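Putative capsid protein of prophage (Escherichia coli CFT073, PDB 3BQW) is a putative prophage capsid protein of the phage major capsid protein E family and probably helps to build the viral shell. Local coordinates at residues D175-S180 and E185-I190; K221-L226 and G252-L257. All coordinates share one frame; numbering follows the deposited sequence.

Contact 1 of 2, residues D175-S180 and E185-I190; sequences DGKKWS and ETHYPI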
ATOM      1  N   ASP A 175      -2.694  28.478   0.066  1.00 29.00           N
ATOM      2  CA  ASP A 175      -1.753  29.421  -0.560  1.00 29.39           C
ATOM      3  C   ASP A 175      -2.330  30.083  -1.814  1.00 29.80           C
ATOM      4  O   ASP A 175      -1.654  30.874  -2.483  1.00 29.32           O
ATOM      5  CB  ASP A 175      -0.463  28.710  -0.979  1.00 29.99           C
ATOM      6  CG  ASP A 175       0.271  28.087   0.176  1.00 30.77           C
ATOM      7  OD1 ASP A 175       0.074  28.531   1.328  1.00 34.93           O
ATOM      8  OD2 ASP A 175       1.048  27.143  -0.083  1.00 33.40           O
ATOM      9  N   GLY A 176      -3.569  29.753  -2.160  1.00 30.42           N
ATOM     10  CA  GLY A 176      -4.203  30.338  -3.332  1.00 30.75           C
ATOM     11  C   GLY A 176      -5.706  30.389  -3.199  1.00 31.05           C
ATOM     12  O   GLY A 176      -6.232  30.830  -2.177  1.00 30.76           O
ATOM     13  N   LYS A 177      -6.375  29.897  -4.238  1.00 31.24           N
ATOM     14  CA  LYS A 177      -7.822  29.883  -4.347  1.00 32.05           C
ATOM     15  C   LYS A 177      -8.426  28.680  -3.617  1.00 30.98           C
ATOM     16  O   LYS A 177      -8.171  27.538  -3.972  1.00 31.30           O
ATOM     17  CB  LYS A 177      -8.168  29.849  -5.839  1.00 32.31           C
ATOM     18  CG  LYS A 177      -9.640  29.876  -6.186  1.00 35.06           C
ATOM     19  CD  LYS A 177      -9.884  30.022  -7.709  1.00 35.09           C
ATOM     20  CE  LYS A 177      -9.395  31.366  -8.255  1.00 36.46           C
ATOM     21  NZ  LYS A 177      -9.985  31.649  -9.602  1.00 37.64           N
ATOM     22  N   LYS A 178      -9.198  28.945  -2.570  1.00 30.53           N
ATOM     23  CA  LYS A 178      -9.905  27.897  -1.834  1.00 30.05           C
ATOM     24  C   LYS A 178     -11.267  27.556  -2.461  1.00 29.26           C
ATOM     25  O   LYS A 178     -12.074  28.431  -2.737  1.00 28.83           O
ATOM     26  CB  LYS A 178     -10.142  28.329  -0.392  1.00 30.08           C
ATOM     27  CG  LYS A 178      -8.909  28.652   0.403  1.00 32.40           C
ATOM     28  CD  LYS A 178      -9.271  28.709   1.879  1.00 35.84           C
ATOM     29  CE  LYS A 178      -8.171  29.330   2.722  1.00 38.64           C
ATOM     30  NZ  LYS A 178      -8.628  29.525   4.138  1.00 41.67           N
ATOM     31  N   TRP A 179     -11.538  26.272  -2.630  1.00 29.06           N
ATOM     32  CA  TRP A 179     -12.832  25.828  -3.169  1.00 28.41           C
ATOM     33  C   TRP A 179     -14.009  26.176  -2.270  1.00 28.63           C
ATOM     34  O   TRP A 179     -15.096  26.474  -2.756  1.00 28.92           O
ATOM     35  CB  TRP A 179     -12.817  24.319  -3.437  1.00 27.43           C
ATOM     36  CG  TRP A 179     -12.281  23.947  -4.768  1.00 26.40           C
ATOM     37  CD1 TRP A 179     -11.987  24.782  -5.790  1.00 25.99           C
ATOM     38  CD2 TRP A 179     -12.044  22.622  -5.257  1.00 26.93           C
ATOM     39  NE1 TRP A 179     -11.534  24.083  -6.872  1.00 25.99           N
ATOM     40  CE2 TRP A 179     -11.572  22.747  -6.581  1.00 25.86           C
ATOM     41  CE3 TRP A 179     -12.163  21.342  -4.701  1.00 26.60           C
ATOM     42  CZ2 TRP A 179     -11.224  21.653  -7.355  1.00 25.90           C
ATOM     43  CZ3 TRP A 179     -11.809  20.256  -5.469  1.00 26.03           C
ATOM     44  CH2 TRP A 179     -11.332  20.412  -6.775  1.00 25.88           C
ATOM     45  N   SER A 180     -13.788  26.136  -0.964  1.00 28.87           N
ATOM     46  CA  SER A 180     -14.827  26.423   0.004  1.00 29.56           C
ATOM     47  C   SER A 180     -15.370  27.861  -0.174  1.00 30.15           C
ATOM     48  O   SER A 180     -16.515  28.134   0.143  1.00 30.07           O
ATOM     49  CB  SER A 180     -14.278  26.213   1.417  1.00 29.29           C
ATOM     50  OG  SER A 180     -13.244  27.149   1.684  1.00 30.59           O
ATOM     51  N   GLU A 185     -22.369  27.843  -7.880  1.00 32.33           N
ATOM     52  CA  GLU A 185     -23.166  27.946  -9.089  1.00 32.34           C
ATOM     53  C   GLU A 185     -22.355  28.355 -10.312  1.00 31.74           C
ATOM     54  O   GLU A 185     -22.724  28.007 -11.424  1.00 31.84           O
ATOM     55  CB  GLU A 185     -24.324  28.920  -8.865  1.00 32.68           C
ATOM     56  CG  GLU A 185     -25.256  28.458  -7.780  1.00 34.15           C
ATOM     57  CD  GLU A 185     -26.073  27.251  -8.204  1.00 36.31           C
ATOM     58  OE1 GLU A 185     -26.903  27.400  -9.131  1.00 39.11           O
ATOM     59  OE2 GLU A 185     -25.898  26.165  -7.615  1.00 36.85           O
ATOM     60  N   THR A 186     -21.255  29.077 -10.132  1.00 31.55           N
ATOM     61  CA  THR A 186     -20.585  29.705 -11.281  1.00 31.51           C
ATOM     62  C   THR A 186     -19.130  29.323 -11.517  1.00 31.22           C
ATOM     63  O   THR A 186     -18.606  29.511 -12.614  1.00 31.52           O
ATOM     64  CB  THR A 186     -20.682  31.239 -11.208  1.00 31.92           C
ATOM     65  OG1 THR A 186     -19.965  31.716 -10.063  1.00 32.47           O
ATOM     66  CG2 THR A 186     -22.152  31.678 -11.132  1.00 30.83           C
ATOM     67  N   HIS A 187     -18.476  28.778 -10.507  1.00 31.00           N
ATOM     68  CA  HIS A 187     -17.069  28.428 -10.631  1.00 30.23           C
ATOM     69  C   HIS A 187     -16.857  27.130 -11.421  1.00 30.13           C
ATOM     70  O   HIS A 187     -17.602  26.158 -11.259  1.00 29.89           O
ATOM     71  CB  HIS A 187     -16.452  28.315  -9.252  1.00 29.94           C
ATOM     72  CG  HIS A 187     -14.968  28.303  -9.278  1.00 29.92           C
ATOM     73  ND1 HIS A 187     -14.224  27.189  -8.933  1.00 29.44           N
ATOM     74  CD2 HIS A 187     -14.083  29.256  -9.654  1.00 28.06           C
ATOM     75  CE1 HIS A 187     -12.940  27.470  -9.083  1.00 28.79           C
ATOM     76  NE2 HIS A 187     -12.829  28.717  -9.520  1.00 29.06           N
ATOM     77  N   TYR A 188     -15.854  27.147 -12.300  1.00 29.99           N
ATOM     78  CA  TYR A 188     -15.444  25.974 -13.059  1.00 29.62           C
ATOM     79  C   TYR A 188     -14.232  25.339 -12.387  1.00 29.20           C
ATOM     80  O   TYR A 188     -13.106  25.776 -12.612  1.00 29.80           O
ATOM     81  CB  TYR A 188     -15.128  26.361 -14.504  1.00 30.02           C
ATOM     82  CG  TYR A 188     -16.359  26.782 -15.286  1.00 30.51           C
ATOM     83  CD1 TYR A 188     -16.994  25.896 -16.150  1.00 31.42           C
ATOM     84  CD2 TYR A 188     -16.899  28.059 -15.145  1.00 31.38           C
ATOM     85  CE1 TYR A 188     -18.128  26.268 -16.856  1.00 30.32           C
ATOM     86  CE2 TYR A 188     -18.033  28.443 -15.855  1.00 31.31           C
ATOM     87  CZ  TYR A 188     -18.641  27.542 -16.708  1.00 31.41           C
ATOM     88  OH  TYR A 188     -19.757  27.913 -17.418  1.00 30.38           O
ATOM     89  N   PRO A 189     -14.455  24.311 -11.537  1.00 28.62           N
ATOM     90  CA  PRO A 189     -13.328  23.691 -10.835  1.00 28.07           C
ATOM     91  C   PRO A 189     -12.325  22.959 -11.730  1.00 27.43           C
ATOM     92  O   PRO A 189     -11.192  22.766 -11.312  1.00 27.41           O
ATOM     93  CB  PRO A 189     -14.012  22.728  -9.842  1.00 28.02           C
ATOM     94  CG  PRO A 189     -15.305  22.447 -10.418  1.00 28.22           C
ATOM     95  CD  PRO A 189     -15.735  23.678 -11.157  1.00 28.28           C
ATOM     96  N   ILE A 190     -12.724  22.585 -12.942  1.00 27.08           N
ATOM     97  CA  ILE A 190     -11.813  21.976 -13.913  1.00 27.94           C
ATOM     98  C   ILE A 190     -10.564  22.821 -14.190  1.00 26.83           C
ATOM     99  O   ILE A 190      -9.496  22.283 -14.444  1.00 25.96           O
ATOM    100  CB  ILE A 190     -12.544  21.629 -15.262  1.00 28.24           C
ATOM    101  CG1 ILE A 190     -11.746  20.606 -16.084  1.00 30.68           C
ATOM    102  CG2 ILE A 190     -12.827  22.895 -16.155  1.00 29.48           C
ATOM    103  CD1 ILE A 190     -12.607  19.959 -17.237  1.00 30.49           C
TER
HETATM  104  O   HOH W   1      -9.878  28.992 -11.262  1.00 40.97           O
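W179 meets H187 and P189 across an irregular loop that doubles back on itself between strand 170-172 and helix 190-198. It is a worked example of two irregular segments joined directly by side-chain packing, to which polar bonds within the loop, such as K178 O with Q182 and W179 O with K184, add their share.

P189 CB comes obliquely to the indole, 3.9 Å from W179 CZ2; indole and pyrrolidine cross at about a right angle. Farther along, W179 NE1 reaches the imidazole at its edge, near the ring plane, 4.3 Å from H187 CE1. That N-H does not serve the histidine, because it is spent on the carboxylate of D192, at the start of helix 190-198. F220 stands edge-to-face to W179, and L217 of helix 211-218 packs against both W179 and P189, so the buried indole is held between the loop and two neighbouring helical regions.

On its more exposed side the contact includes a water. H187 places CG anti to its own N (chi1 -165°), which carries the imidazole across toward K177. The lysine chain runs extended at first and then kinks at chi3 (-65°), and its CD rests 3.7 Å from H187 NE2. D192 touches both side chains, and its carboxylate would probably oppose the effect of the amine on the imidazole. A single water joins the pair: it accepts from K177 NZ at 3.1 Å and meets H187 NE2 more weakly, at 3.4 Å.

Contact 2 of 2, residues K221-L226 and G252-L257; sequences KKFREL and GYLGDL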
ATOM      1  N   LYS A 221     -21.987  23.004  -9.406  1.00 29.70           N
ATOM      2  CA  LYS A 221     -22.868  22.850 -10.575  1.00 31.17           C
ATOM      3  C   LYS A 221     -22.089  22.625 -11.887  1.00 31.29           C
ATOM      4  O   LYS A 221     -22.491  21.824 -12.730  1.00 30.85           O
ATOM      5  CB  LYS A 221     -23.744  24.096 -10.708  1.00 31.07           C
ATOM      6  CG  LYS A 221     -25.036  23.909 -11.500  1.00 32.88           C
ATOM      7  CD  LYS A 221     -25.667  25.275 -11.840  1.00 33.48           C
ATOM      8  CE  LYS A 221     -27.141  25.138 -12.232  1.00 36.71           C
ATOM      9  NZ  LYS A 221     -28.055  24.949 -11.055  1.00 38.44           N
ATOM     10  N   LYS A 222     -20.974  23.336 -12.044  1.00 32.04           N
ATOM     11  CA  LYS A 222     -20.188  23.259 -13.262  1.00 32.79           C
ATOM     12  C   LYS A 222     -19.367  21.981 -13.331  1.00 33.35           C
ATOM     13  O   LYS A 222     -19.034  21.530 -14.422  1.00 33.52           O
ATOM     14  CB  LYS A 222     -19.291  24.496 -13.417  1.00 33.07           C
ATOM     15  CG  LYS A 222     -20.050  25.825 -13.443  1.00 33.62           C
ATOM     16  CD  LYS A 222     -21.134  25.840 -14.496  1.00 34.64           C
ATOM     17  CE  LYS A 222     -21.759  27.227 -14.637  1.00 36.34           C
ATOM     18  NZ  LYS A 222     -23.106  27.109 -15.264  1.00 37.92           N
ATOM     19  N   PHE A 223     -19.051  21.378 -12.189  1.00 33.87           N
ATOM     20  CA  PHE A 223     -18.514  20.025 -12.220  1.00 34.32           C
ATOM     21  C   PHE A 223     -19.592  19.026 -12.665  1.00 34.91           C
ATOM     22  O   PHE A 223     -19.328  18.181 -13.515  1.00 34.20           O
ATOM     23  CB  PHE A 223     -17.905  19.596 -10.877  1.00 34.52           C
ATOM     24  CG  PHE A 223     -17.743  18.119 -10.758  1.00 33.93           C
ATOM     25  CD1 PHE A 223     -16.739  17.469 -11.455  1.00 34.68           C
ATOM     26  CD2 PHE A 223     -18.641  17.361 -10.010  1.00 35.45           C
ATOM     27  CE1 PHE A 223     -16.600  16.088 -11.380  1.00 33.99           C
ATOM     28  CE2 PHE A 223     -18.503  15.971  -9.922  1.00 34.25           C
ATOM     29  CZ  PHE A 223     -17.487  15.343 -10.610  1.00 34.22           C
ATOM     30  N   ARG A 224     -20.793  19.132 -12.094  1.00 36.09           N
ATOM     31  CA  ARG A 224     -21.896  18.202 -12.402  1.00 37.55           C
ATOM     32  C   ARG A 224     -22.245  18.148 -13.889  1.00 38.80           C
ATOM     33  O   ARG A 224     -22.565  17.094 -14.422  1.00 38.32           O
ATOM     34  CB  ARG A 224     -23.154  18.599 -11.648  1.00 37.62           C
ATOM     35  CG  ARG A 224     -23.004  18.622 -10.155  1.00 39.23           C
ATOM     36  CD  ARG A 224     -24.313  19.069  -9.512  1.00 40.88           C
ATOM     37  NE  ARG A 224     -24.235  18.963  -8.061  1.00 42.11           N
ATOM     38  CZ  ARG A 224     -25.266  19.092  -7.232  1.00 43.95           C
ATOM     39  NH1 ARG A 224     -26.492  19.321  -7.692  1.00 44.74           N
ATOM     40  NH2 ARG A 224     -25.065  18.962  -5.920  1.00 44.01           N
ATOM     41  N   GLU A 225     -22.210  19.313 -14.536  1.00 40.82           N
ATOM     42  CA  GLU A 225     -22.493  19.438 -15.969  1.00 42.01           C
ATOM     43  C   GLU A 225     -21.444  18.738 -16.866  1.00 42.77           C
ATOM     44  O   GLU A 225     -21.760  18.348 -17.990  1.00 42.56           O
ATOM     45  CB  GLU A 225     -22.615  20.922 -16.329  1.00 42.09           C
ATOM     46  CG  GLU A 225     -23.855  21.616 -15.698  1.00 42.72           C
ATOM     47  CD  GLU A 225     -23.872  23.153 -15.860  1.00 43.19           C
ATOM     48  OE1 GLU A 225     -22.895  23.734 -16.428  1.00 44.49           O
ATOM     49  OE2 GLU A 225     -24.873  23.779 -15.413  1.00 43.18           O
ATOM     50  N   LEU A 226     -20.209  18.596 -16.375  1.00 43.79           N
ATOM     51  CA  LEU A 226     -19.122  17.932 -17.125  1.00 44.88           C
ATOM     52  C   LEU A 226     -18.871  16.512 -16.645  1.00 45.96           C
ATOM     53  O   LEU A 226     -18.252  15.716 -17.352  1.00 46.25           O
ATOM     54  CB  LEU A 226     -17.808  18.713 -16.985  1.00 44.91           C
ATOM     55  CG  LEU A 226     -17.759  20.119 -17.572  1.00 45.19           C
ATOM     56  CD1 LEU A 226     -16.417  20.776 -17.286  1.00 44.32           C
ATOM     57  CD2 LEU A 226     -18.053  20.078 -19.066  1.00 45.91           C
ATOM     58  N   GLY A 252     -16.261   7.829 -12.530  1.00 30.88           N
ATOM     59  CA  GLY A 252     -16.417   8.225 -13.915  1.00 31.11           C
ATOM     60  C   GLY A 252     -15.207   8.977 -14.408  1.00 31.69           C
ATOM     61  O   GLY A 252     -14.116   8.802 -13.894  1.00 31.36           O
ATOM     62  N   TYR A 253     -15.425   9.829 -15.403  1.00 32.97           N
ATOM     63  CA  TYR A 253     -14.362  10.551 -16.084  1.00 33.75           C
ATOM     64  C   TYR A 253     -14.687  12.031 -16.201  1.00 34.30           C
ATOM     65  O   TYR A 253     -15.859  12.429 -16.228  1.00 34.99           O
ATOM     66  CB  TYR A 253     -14.114   9.969 -17.482  1.00 33.90           C
ATOM     67  CG  TYR A 253     -13.595   8.548 -17.476  1.00 33.95           C
ATOM     68  CD1 TYR A 253     -12.227   8.275 -17.583  1.00 34.66           C
ATOM     69  CD2 TYR A 253     -14.466   7.476 -17.337  1.00 35.14           C
ATOM     70  CE1 TYR A 253     -11.747   6.960 -17.573  1.00 33.97           C
ATOM     71  CE2 TYR A 253     -14.003   6.160 -17.319  1.00 34.32           C
ATOM     72  CZ  TYR A 253     -12.649   5.910 -17.446  1.00 34.79           C
ATOM     73  OH  TYR A 253     -12.227   4.597 -17.437  1.00 35.11           O
ATOM     74  N   LEU A 254     -13.625  12.833 -16.242  1.00 34.39           N
ATOM     75  CA  LEU A 254     -13.693  14.259 -16.532  1.00 34.81           C
ATOM     76  C   LEU A 254     -12.765  14.467 -17.719  1.00 34.69           C
ATOM     77  O   LEU A 254     -11.591  14.744 -17.559  1.00 35.49           O
ATOM     78  CB  LEU A 254     -13.243  15.037 -15.292  1.00 35.01           C
ATOM     79  CG  LEU A 254     -13.396  16.545 -15.157  1.00 36.13           C
ATOM     80  CD1 LEU A 254     -14.831  17.013 -15.511  1.00 37.68           C
ATOM     81  CD2 LEU A 254     -13.010  16.955 -13.706  1.00 34.83           C
ATOM     82  N   GLY A 255     -13.279  14.268 -18.924  1.00 34.48           N
ATOM     83  CA  GLY A 255     -12.416  14.227 -20.096  1.00 34.23           C
ATOM     84  C   GLY A 255     -11.642  12.925 -20.048  1.00 33.86           C
ATOM     85  O   GLY A 255     -12.244  11.871 -19.949  1.00 33.06           O
ATOM     86  N   ASP A 256     -10.310  13.000 -20.088  1.00 33.64           N
ATOM     87  CA  ASP A 256      -9.474  11.790 -20.017  1.00 33.19           C
ATOM     88  C   ASP A 256      -8.959  11.506 -18.607  1.00 31.49           C
ATOM     89  O   ASP A 256      -8.079  10.674 -18.426  1.00 32.12           O
ATOM     90  CB  ASP A 256      -8.326  11.801 -21.066  1.00 33.86           C
ATOM     91  CG  ASP A 256      -7.380  13.006 -20.947  1.00 36.76           C
ATOM     92  OD1 ASP A 256      -7.555  13.863 -20.034  1.00 41.81           O
ATOM     93  OD2 ASP A 256      -6.448  13.093 -21.791  1.00 38.80           O
ATOM     94  N   LEU A 257      -9.556  12.161 -17.613  1.00 29.43           N
ATOM     95  CA  LEU A 257      -9.176  12.028 -16.216  1.00 27.48           C
ATOM     96  C   LEU A 257     -10.143  11.114 -15.485  1.00 26.84           C
ATOM     97  O   LEU A 257     -11.321  11.430 -15.354  1.00 26.80           O
ATOM     98  CB  LEU A 257      -9.207  13.401 -15.561  1.00 27.67           C
ATOM     99  CG  LEU A 257      -8.596  13.611 -14.182  1.00 26.53           C
ATOM    100  CD1 LEU A 257      -7.117  13.357 -14.254  1.00 24.97           C
ATOM    101  CD2 LEU A 257      -8.874  15.056 -13.700  1.00 26.36           C
TER
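L254 meets L226 and F223 where the short helix 221-226 lies over the end of strand 248-254, next to the tight hairpin that turns this strand back into strand 257-267. Helix and strand axes come within 9.5 Å and run at 112° to each other, so contact is confined to a small patch in which one leucine from the strand reaches two side chains of the helix.

The path of L254 shows how such a patch is made. Its CB leaves the strand without touching the helix. With CG anti to the backbone N (chi1 -170°), the branch point is carried toward the helix; CG itself serves to carry the two methyls, which then divide the work. CD1 lies 3.7 Å from L226 CB, meeting the base of that leucine rather than its methyls, and is also 4.1 Å from L226 O. CD2 turns to the aromatic ring, approaching F223 CE1 at 4.4 Å, near the ring plane and therefore at its edge. I190 and I193 of helix 190-198 also touch L254, giving it apolar neighbours from a second helix.

Beyond the leucine the chain makes a type II' turn from L254 to L257, with G255 at a positive phi that suits glycine. The turn is closed by paired backbone bonds, L254 N to L257 O at 2.8 Å and the longer L257 N to L254 O at 3.3 Å. The CB of Y253 is directed away from the helix, and its hydroxyl is hydrogen-bonded to E238 and S235.

The helix and strand ends are thus joined mainly by apolar contacts, probably stabilised by burying surface round L254 and F223, with L226 at the exposed side.

Read from the N terminus, the chain first meets contact 1, which closes a four-residue loop just before helix 190-198. It then passes through strand 206-209 and helix 211-218 before contact 2 opens at helix 221-226 and closes, 25 residues on, at the hairpin end of strand 248-254. The two are in series, neither enclosing nor crossing the other, with centres about 15 Å apart. They nevertheless abut: H187 O packs on K222 CB, and E185 makes a long, weak ion pair with K221. I190 extends the join, touching both L226 and L254. Together they fasten loop, helices and sheet edge on one flank of the protein.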